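Local coordinates for protein Chains: A (Unidentified, PDB 6ZM9) that probably cleaves S-adenosylmethionine as a phage-encoded SAM lyase, here holding the product 5'-deoxy-5'-methylthioadenosine in sites formed between the subunits of a trimer, at residues L6-N20 against V67-G81. Residues are numbered along the deposited sequence; the frame is centred on the assembly and turned at random.
With MTA (5'-deoxy-5'-methylthioadenosine), chain F; PRO (proline), chain E; MTA (5'-deoxy-5'-methylthioadenosine), chain B.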
loop_
_atom_site.group_PDB
_atom_site.type_symbol
_atom_site.label_atom_id
_atom_site.label_comp_id
_atom_site.label_asym_id
_atom_site.label_seq_id
_atom_site.Cartn_x
_atom_site.Cartn_y
_atom_site.Cartn_z
ATOM N N LEU A 6 4.772 -0.518 -19.626
ATOM C CA LEU A 6 4.903 0.891 -19.459
ATOM C C LEU A 6 6.254 1.437 -19.743
ATOM O O LEU A 6 7.272 0.883 -19.301
ATOM C CB LEU A 6 4.501 1.273 -18.032
ATOM C CG LEU A 6 4.652 2.750 -17.660
ATOM C CD1 LEU A 6 3.741 3.615 -18.516
ATOM C CD2 LEU A 6 4.367 2.964 -16.181
ATOM N N GLY A 7 6.285 2.620 -20.382
ATOM C CA GLY A 7 7.472 3.290 -20.802
ATOM C C GLY A 7 8.040 4.219 -19.760
ATOM O O GLY A 7 7.378 4.627 -18.804
ATOM N N GLY A 8 9.304 4.542 -19.966
ATOM C CA GLY A 8 10.014 5.449 -19.099
ATOM C C GLY A 8 10.874 4.740 -18.073
ATOM O O GLY A 8 11.139 3.534 -18.130
ATOM N N GLY A 9 11.319 5.541 -17.112
ATOM C CA GLY A 9 12.240 5.120 -16.087
ATOM C C GLY A 9 11.603 4.414 -14.925
ATOM O O GLY A 9 12.298 4.053 -13.972
ATOM N N GLY A 10 10.292 4.225 -14.973
ATOM C CA GLY A 10 9.603 3.503 -13.928
ATOM C C GLY A 10 9.500 4.273 -12.633
ATOM O O GLY A 10 9.738 3.709 -11.567
ATOM N N PHE A 11 9.120 5.545 -12.692
ATOM C CA PHE A 11 8.981 6.339 -11.483
ATOM C C PHE A 11 7.623 6.172 -10.825
ATOM O O PHE A 11 6.596 6.030 -11.501
ATOM C CB PHE A 11 9.257 7.810 -11.764
ATOM C CG PHE A 11 10.629 8.045 -12.274
ATOM C CD1 PHE A 11 11.724 7.800 -11.465
ATOM C CD2 PHE A 11 10.835 8.427 -13.584
ATOM C CE1 PHE A 11 13.012 7.972 -11.953
ATOM C CE2 PHE A 11 12.124 8.614 -14.079
ATOM C CZ PHE A 11 13.209 8.375 -13.265
ATOM N N SER A 12 7.635 6.195 -9.499
ATOM C CA SER A 12 6.416 6.227 -8.718
ATOM C C SER A 12 6.690 6.981 -7.429
ATOM O O SER A 12 7.838 7.256 -7.074
ATOM C CB SER A 12 5.917 4.818 -8.422
ATOM O OG SER A 12 6.805 4.122 -7.568
ATOM N N ALA A 13 5.613 7.324 -6.723
ATOM C CA ALA A 13 5.741 8.042 -5.473
ATOM C C ALA A 13 4.623 7.649 -4.526
ATOM O O ALA A 13 3.561 7.177 -4.938
ATOM C CB ALA A 13 5.654 9.557 -5.684
ATOM N N ARG A 14 4.887 7.852 -3.239
ATOM C CA ARG A 14 3.891 7.745 -2.181
ATOM C C ARG A 14 3.966 9.017 -1.346
ATOM O O ARG A 14 5.058 9.475 -0.998
ATOM C CB ARG A 14 4.172 6.550 -1.258
ATOM C CG ARG A 14 4.147 5.202 -1.924
ATOM C CD ARG A 14 3.895 4.091 -0.898
ATOM N NE ARG A 14 5.015 3.892 0.021
ATOM C CZ ARG A 14 4.982 3.095 1.085
ATOM N NH1 ARG A 14 3.880 2.421 1.393
ATOM N NH2 ARG A 14 6.056 2.978 1.852
ATOM N N ILE A 15 2.808 9.588 -1.024
ATOM C CA ILE A 15 2.724 10.778 -0.189
ATOM C C ILE A 15 1.772 10.483 0.963
ATOM O O ILE A 15 0.673 9.974 0.741
ATOM C CB ILE A 15 2.219 11.991 -0.990
ATOM C CG1 ILE A 15 3.081 12.231 -2.231
ATOM C CG2 ILE A 15 2.167 13.241 -0.113
ATOM C CD1 ILE A 15 2.562 13.344 -3.119
ATOM N N PHE A 16 2.191 10.803 2.188
ATOM C CA PHE A 16 1.374 10.597 3.373
ATOM C C PHE A 16 0.936 11.943 3.924
ATOM O O PHE A 16 1.788 12.771 4.285
ATOM C CB PHE A 16 2.163 9.830 4.417
ATOM C CG PHE A 16 2.544 8.442 3.995
ATOM C CD1 PHE A 16 3.692 8.197 3.262
ATOM C CD2 PHE A 16 1.735 7.378 4.330
ATOM C CE1 PHE A 16 4.040 6.896 2.889
ATOM C CE2 PHE A 16 2.080 6.064 3.979
ATOM C CZ PHE A 16 3.227 5.821 3.266
ATOM N N VAL A 17 -0.388 12.143 4.011
ATOM C CA VAL A 17 -0.992 13.404 4.447
ATOM C C VAL A 17 -1.991 13.102 5.559
ATOM O O VAL A 17 -2.957 12.364 5.330
ATOM C CB VAL A 17 -1.747 14.120 3.307
ATOM C CG1 VAL A 17 -2.191 15.511 3.770
ATOM C CG2 VAL A 17 -0.924 14.224 2.035
ATOM N N GLY A 18 -1.796 13.705 6.726
ATOM C CA GLY A 18 -2.748 13.575 7.803
ATOM C C GLY A 18 -3.944 14.505 7.677
ATOM O O GLY A 18 -3.936 15.502 6.946
ATOM N N LEU A 19 -5.002 14.168 8.423
ATOM C CA LEU A 19 -6.286 14.856 8.337
ATOM C C LEU A 19 -6.673 15.525 9.645
ATOM O O LEU A 19 -7.719 16.191 9.703
ATOM C CB LEU A 19 -7.386 13.893 7.881
ATOM C CG LEU A 19 -7.116 13.263 6.507
ATOM C CD1 LEU A 19 -8.167 12.224 6.215
ATOM C CD2 LEU A 19 -7.059 14.289 5.399
ATOM N N ASN A 20 -5.864 15.376 10.690
ATOM C CA ASN A 20 -6.013 16.165 11.896
ATOM C C ASN A 20 -5.221 17.455 11.746
ATOM O O ASN A 20 -4.192 17.493 11.063
ATOM C CB ASN A 20 -5.373 15.457 13.093
ATOM C CG ASN A 20 -6.348 14.640 13.916
ATOM O OD1 ASN A 20 -7.319 14.083 13.406
ATOM N ND2 ASN A 20 -6.046 14.511 15.206
ATOM N N VAL A 67 -0.229 11.741 18.292
ATOM C CA VAL A 67 -1.534 11.911 17.669
ATOM C C VAL A 67 -1.894 10.655 16.890
ATOM O O VAL A 67 -1.065 10.111 16.155
ATOM C CB VAL A 67 -1.486 13.128 16.724
ATOM C CG1 VAL A 67 -2.808 13.294 15.979
ATOM C CG2 VAL A 67 -1.138 14.387 17.485
ATOM N N THR A 68 -3.145 10.213 17.038
ATOM C CA THR A 68 -3.757 9.194 16.196
ATOM C C THR A 68 -4.847 9.879 15.371
ATOM O O THR A 68 -5.733 10.541 15.928
ATOM C CB THR A 68 -4.324 8.050 17.042
ATOM O OG1 THR A 68 -3.294 7.482 17.868
ATOM C CG2 THR A 68 -4.847 6.935 16.162
ATOM N N GLU A 69 -4.793 9.706 14.051
ATOM C CA GLU A 69 -5.636 10.476 13.152
ATOM C C GLU A 69 -6.045 9.607 11.969
ATOM O O GLU A 69 -5.492 8.535 11.729
ATOM C CB GLU A 69 -4.883 11.713 12.615
ATOM C CG GLU A 69 -3.596 11.354 11.858
ATOM C CD GLU A 69 -2.839 12.558 11.300
ATOM O OE1 GLU A 69 -3.320 13.708 11.401
ATOM O OE2 GLU A 69 -1.741 12.341 10.744
ATOM N N ASN A 70 -7.021 10.095 11.214
ATOM C CA ASN A 70 -7.198 9.607 9.859
ATOM C C ASN A 70 -6.133 10.246 8.972
ATOM O O ASN A 70 -5.725 11.384 9.196
ATOM C CB ASN A 70 -8.569 9.995 9.321
ATOM C CG ASN A 70 -9.698 9.311 10.043
ATOM O OD1 ASN A 70 -9.555 8.214 10.589
ATOM N ND2 ASN A 70 -10.858 9.944 10.016
ATOM N N SER A 71 -5.669 9.499 7.975
ATOM C CA SER A 71 -4.694 10.028 7.040
ATOM C C SER A 71 -4.926 9.409 5.668
ATOM O O SER A 71 -5.788 8.545 5.484
ATOM C CB SER A 71 -3.257 9.812 7.517
ATOM O OG SER A 71 -2.955 8.436 7.591
ATOM N N VAL A 72 -4.153 9.884 4.691
ATOM C CA VAL A 72 -4.286 9.459 3.305
ATOM C C VAL A 72 -2.904 9.109 2.789
ATOM O O VAL A 72 -1.954 9.877 2.980
ATOM C CB VAL A 72 -4.905 10.550 2.407
ATOM C CG1 VAL A 72 -5.049 10.053 0.958
ATOM C CG2 VAL A 72 -6.236 10.985 2.968
ATOM N N GLN A 73 -2.795 7.961 2.137
ATOM C CA GLN A 73 -1.618 7.611 1.354
ATOM C C GLN A 73 -1.961 7.789 -0.123
ATOM O O GLN A 73 -2.850 7.105 -0.644
ATOM C CB GLN A 73 -1.191 6.174 1.658
ATOM C CG GLN A 73 0.010 5.725 0.841
ATOM C CD GLN A 73 0.352 4.256 0.972
ATOM O OE1 GLN A 73 1.102 3.727 0.157
ATOM N NE2 GLN A 73 -0.138 3.614 2.020
ATOM N N ILE A 74 -1.260 8.707 -0.785
ATOM C CA ILE A 74 -1.420 8.945 -2.216
ATOM C C ILE A 74 -0.381 8.107 -2.937
ATOM O O ILE A 74 0.811 8.180 -2.610
ATOM C CB ILE A 74 -1.227 10.438 -2.552
ATOM C CG1 ILE A 74 -2.082 11.330 -1.650
ATOM C CG2 ILE A 74 -1.533 10.681 -4.045
ATOM C CD1 ILE A 74 -1.858 12.827 -1.869
ATOM N N ILE A 75 -0.825 7.306 -3.908
ATOM C CA ILE A 75 0.055 6.437 -4.689
ATOM C C ILE A 75 0.019 6.937 -6.127
ATOM O O ILE A 75 -1.050 6.965 -6.751
ATOM C CB ILE A 75 -0.383 4.966 -4.614
ATOM C CG1 ILE A 75 -0.417 4.497 -3.161
ATOM C CG2 ILE A 75 0.528 4.094 -5.463
ATOM C CD1 ILE A 75 -1.110 3.154 -2.954
ATOM N N ILE A 76 1.186 7.289 -6.672
ATOM C CA ILE A 76 1.288 7.838 -8.021
ATOM C C ILE A 76 2.252 6.972 -8.813
ATOM O O ILE A 76 3.433 6.882 -8.464
ATOM C CB ILE A 76 1.797 9.289 -8.010
ATOM C CG1 ILE A 76 0.795 10.210 -7.325
ATOM C CG2 ILE A 76 2.063 9.755 -9.444
ATOM C CD1 ILE A 76 1.350 11.582 -7.003
ATOM N N ILE A 77 1.763 6.349 -9.878
ATOM C CA ILE A 77 2.613 5.682 -10.856
ATOM C C ILE A 77 2.723 6.600 -12.069
ATOM O O ILE A 77 1.704 7.043 -12.606
ATOM C CB ILE A 77 2.034 4.308 -11.246
ATOM C CG1 ILE A 77 1.887 3.415 -10.006
ATOM C CG2 ILE A 77 2.910 3.682 -12.339
ATOM C CD1 ILE A 77 1.122 2.177 -10.261
ATOM N N ASP A 78 3.949 6.915 -12.496
ATOM C CA ASP A 78 4.118 7.805 -13.643
ATOM C C ASP A 78 3.753 7.036 -14.908
ATOM O O ASP A 78 4.417 6.052 -15.238
ATOM C CB ASP A 78 5.568 8.285 -13.731
ATOM C CG ASP A 78 5.830 9.159 -14.948
ATOM O OD1 ASP A 78 4.861 9.782 -15.438
ATOM O OD2 ASP A 78 7.008 9.230 -15.406
ATOM N N LEU A 79 2.704 7.476 -15.608
ATOM C CA LEU A 79 2.311 6.893 -16.883
ATOM C C LEU A 79 2.734 7.737 -18.082
ATOM O O LEU A 79 2.412 7.369 -19.216
ATOM C CB LEU A 79 0.780 6.686 -16.933
ATOM C CG LEU A 79 0.172 5.851 -15.811
ATOM C CD1 LEU A 79 -1.321 5.598 -15.937
ATOM C CD2 LEU A 79 0.850 4.501 -15.708
ATOM N N GLU A 80 3.445 8.849 -17.865
ATOM C CA GLU A 80 3.789 9.765 -18.942
ATOM C C GLU A 80 5.262 9.750 -19.317
ATOM O O GLU A 80 5.678 10.551 -20.166
ATOM C CB GLU A 80 3.421 11.200 -18.554
ATOM C CG GLU A 80 1.956 11.406 -18.300
ATOM C CD GLU A 80 1.634 12.865 -18.091
ATOM O OE1 GLU A 80 1.218 13.531 -19.056
ATOM O OE2 GLU A 80 1.823 13.360 -16.968
ATOM N N GLY A 81 6.067 8.901 -18.687
ATOM C CA GLY A 81 7.472 8.793 -19.022
ATOM C C GLY A 81 8.254 10.066 -18.790
ATOM O O GLY A 81 9.010 10.506 -19.664
HETATM C CS MTA F . -6.526 1.942 -14.205
HETATM S "S5'" MTA F . -7.950 2.796 -13.608
HETATM C "C5'" MTA F . -8.284 1.882 -12.092
HETATM C "C4'" MTA F . -7.634 2.431 -10.838
HETATM O "O4'" MTA F . -6.208 2.441 -11.014
HETATM C "C2'" MTA F . -6.813 4.224 -9.531
HETATM O "O2'" MTA F . -7.091 3.707 -8.240
HETATM C "C3'" MTA F . -7.989 3.865 -10.444
HETATM O "O3'" MTA F . -9.246 3.975 -9.800
HETATM C "C1'" MTA F . -5.655 3.457 -10.189
HETATM N N9 MTA F . -4.793 4.303 -11.001
HETATM C C8 MTA F . -4.956 4.691 -12.306
HETATM N N7 MTA F . -3.951 5.377 -12.797
HETATM C C5 MTA F . -3.059 5.453 -11.733
HETATM C C6 MTA F . -1.759 5.983 -11.617
HETATM N N6 MTA F . -1.089 6.564 -12.622
HETATM N N1 MTA F . -1.131 5.844 -10.423
HETATM C C2 MTA F . -1.767 5.213 -9.428
HETATM N N3 MTA F . -2.976 4.657 -9.429
HETATM C C4 MTA F . -3.578 4.809 -10.619
HETATM N N PRO E . -1.565 15.661 11.208
HETATM C CA PRO E . -1.383 16.409 12.452
HETATM C C PRO E . -0.836 17.810 12.243
HETATM O O PRO E . -1.099 18.713 13.050
HETATM C CB PRO E . -0.340 15.574 13.191
HETATM C CG PRO E . 0.371 14.807 12.056
HETATM C CD PRO E . -0.297 15.065 10.770
HETATM O OXT PRO E . -0.103 18.049 11.286
HETATM C CS MTA B . 3.624 12.721 8.555
HETATM S "S5'" MTA B . 2.197 12.627 9.588
HETATM C "C5'" MTA B . 0.944 12.125 8.395
HETATM C "C4'" MTA B . 0.735 10.630 8.252
HETATM O "O4'" MTA B . 1.971 10.021 7.842
HETATM C "C2'" MTA B . 0.720 8.436 9.133
HETATM O "O2'" MTA B . -0.323 7.885 8.346
HETATM C "C3'" MTA B . 0.319 9.866 9.508
HETATM O "O3'" MTA B . -1.058 9.996 9.813
HETATM C "C1'" MTA B . 1.979 8.670 8.285
HETATM N N9 MTA B . 3.216 8.423 9.011
HETATM C C8 MTA B . 3.910 9.272 9.837
HETATM N N7 MTA B . 5.052 8.793 10.268
HETATM C C5 MTA B . 5.115 7.531 9.690
HETATM C C6 MTA B . 6.111 6.534 9.685
HETATM N N6 MTA B . 7.294 6.648 10.306
HETATM N N1 MTA B . 5.871 5.413 8.961
HETATM C C2 MTA B . 4.717 5.312 8.290
HETATM N N3 MTA B . 3.722 6.190 8.202
HETATM C C4 MTA B . 3.981 7.290 8.928
HETATM O O HOH W 1 6.102 6.425 -17.349
HETATM O O HOH W 2 8.387 6.844 -15.280
HETATM O O HOH W 3 -8.556 12.537 11.703
HETATM O O HOH W 4 -7.081 12.999 17.562
#
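Strands 11-18 and 67-77 run antiparallel (164° between their directions, 4.6 Å at closest approach), with Ser12 to Gly18 bridged to Ile77 to Ser71. Ala13–Ile76, Ile15–Ile74 and Val17–Val72 are the hydrogen-bonded pairs, each joined by two backbone bonds. Asp78 N to Phe11 O and Leu19 N to Asn70 O prolong the ladder at its ends.

Beyond Leu19 a side chain joins in: Glu69 OE1 takes Asn20 N at 3.1 Å, on the anti side and 31° out of the carboxylate plane, and also the bound proline N at 2.6 Å. Glu69 OE2 accepts from O3' of one 5'-deoxy-5'-methylthioadenosine at 2.6 Å, so one carboxylate bridges both ligands; Ser71 OG meets that nucleoside's O2'. Ile77 N and O pair with adenine N1 (3.0 Å) and N6 (2.8 Å) of a second one. With CG anti to the backbone N (chi1 178°), Gln73 runs alongside Phe16, its CG making an off-centre CH-pi contact 4.2 Å from the ring centroid. Gln73 OE1 reaches Arg14 NH1 in a weak bond in the conformer given, while its NE2 is held by Gln54. On the other face, Ile15 and Ile74 pack CB to CB at 4.1 Å.

This apolar face of Ile15, Ile74 and Ile76 lies under helices 29-43 and 84-101. The Phe16–Gln73 face meets the neighbouring subunits, and within the chain strands 106-113 and 49-59 flank the pair on its two outer edges.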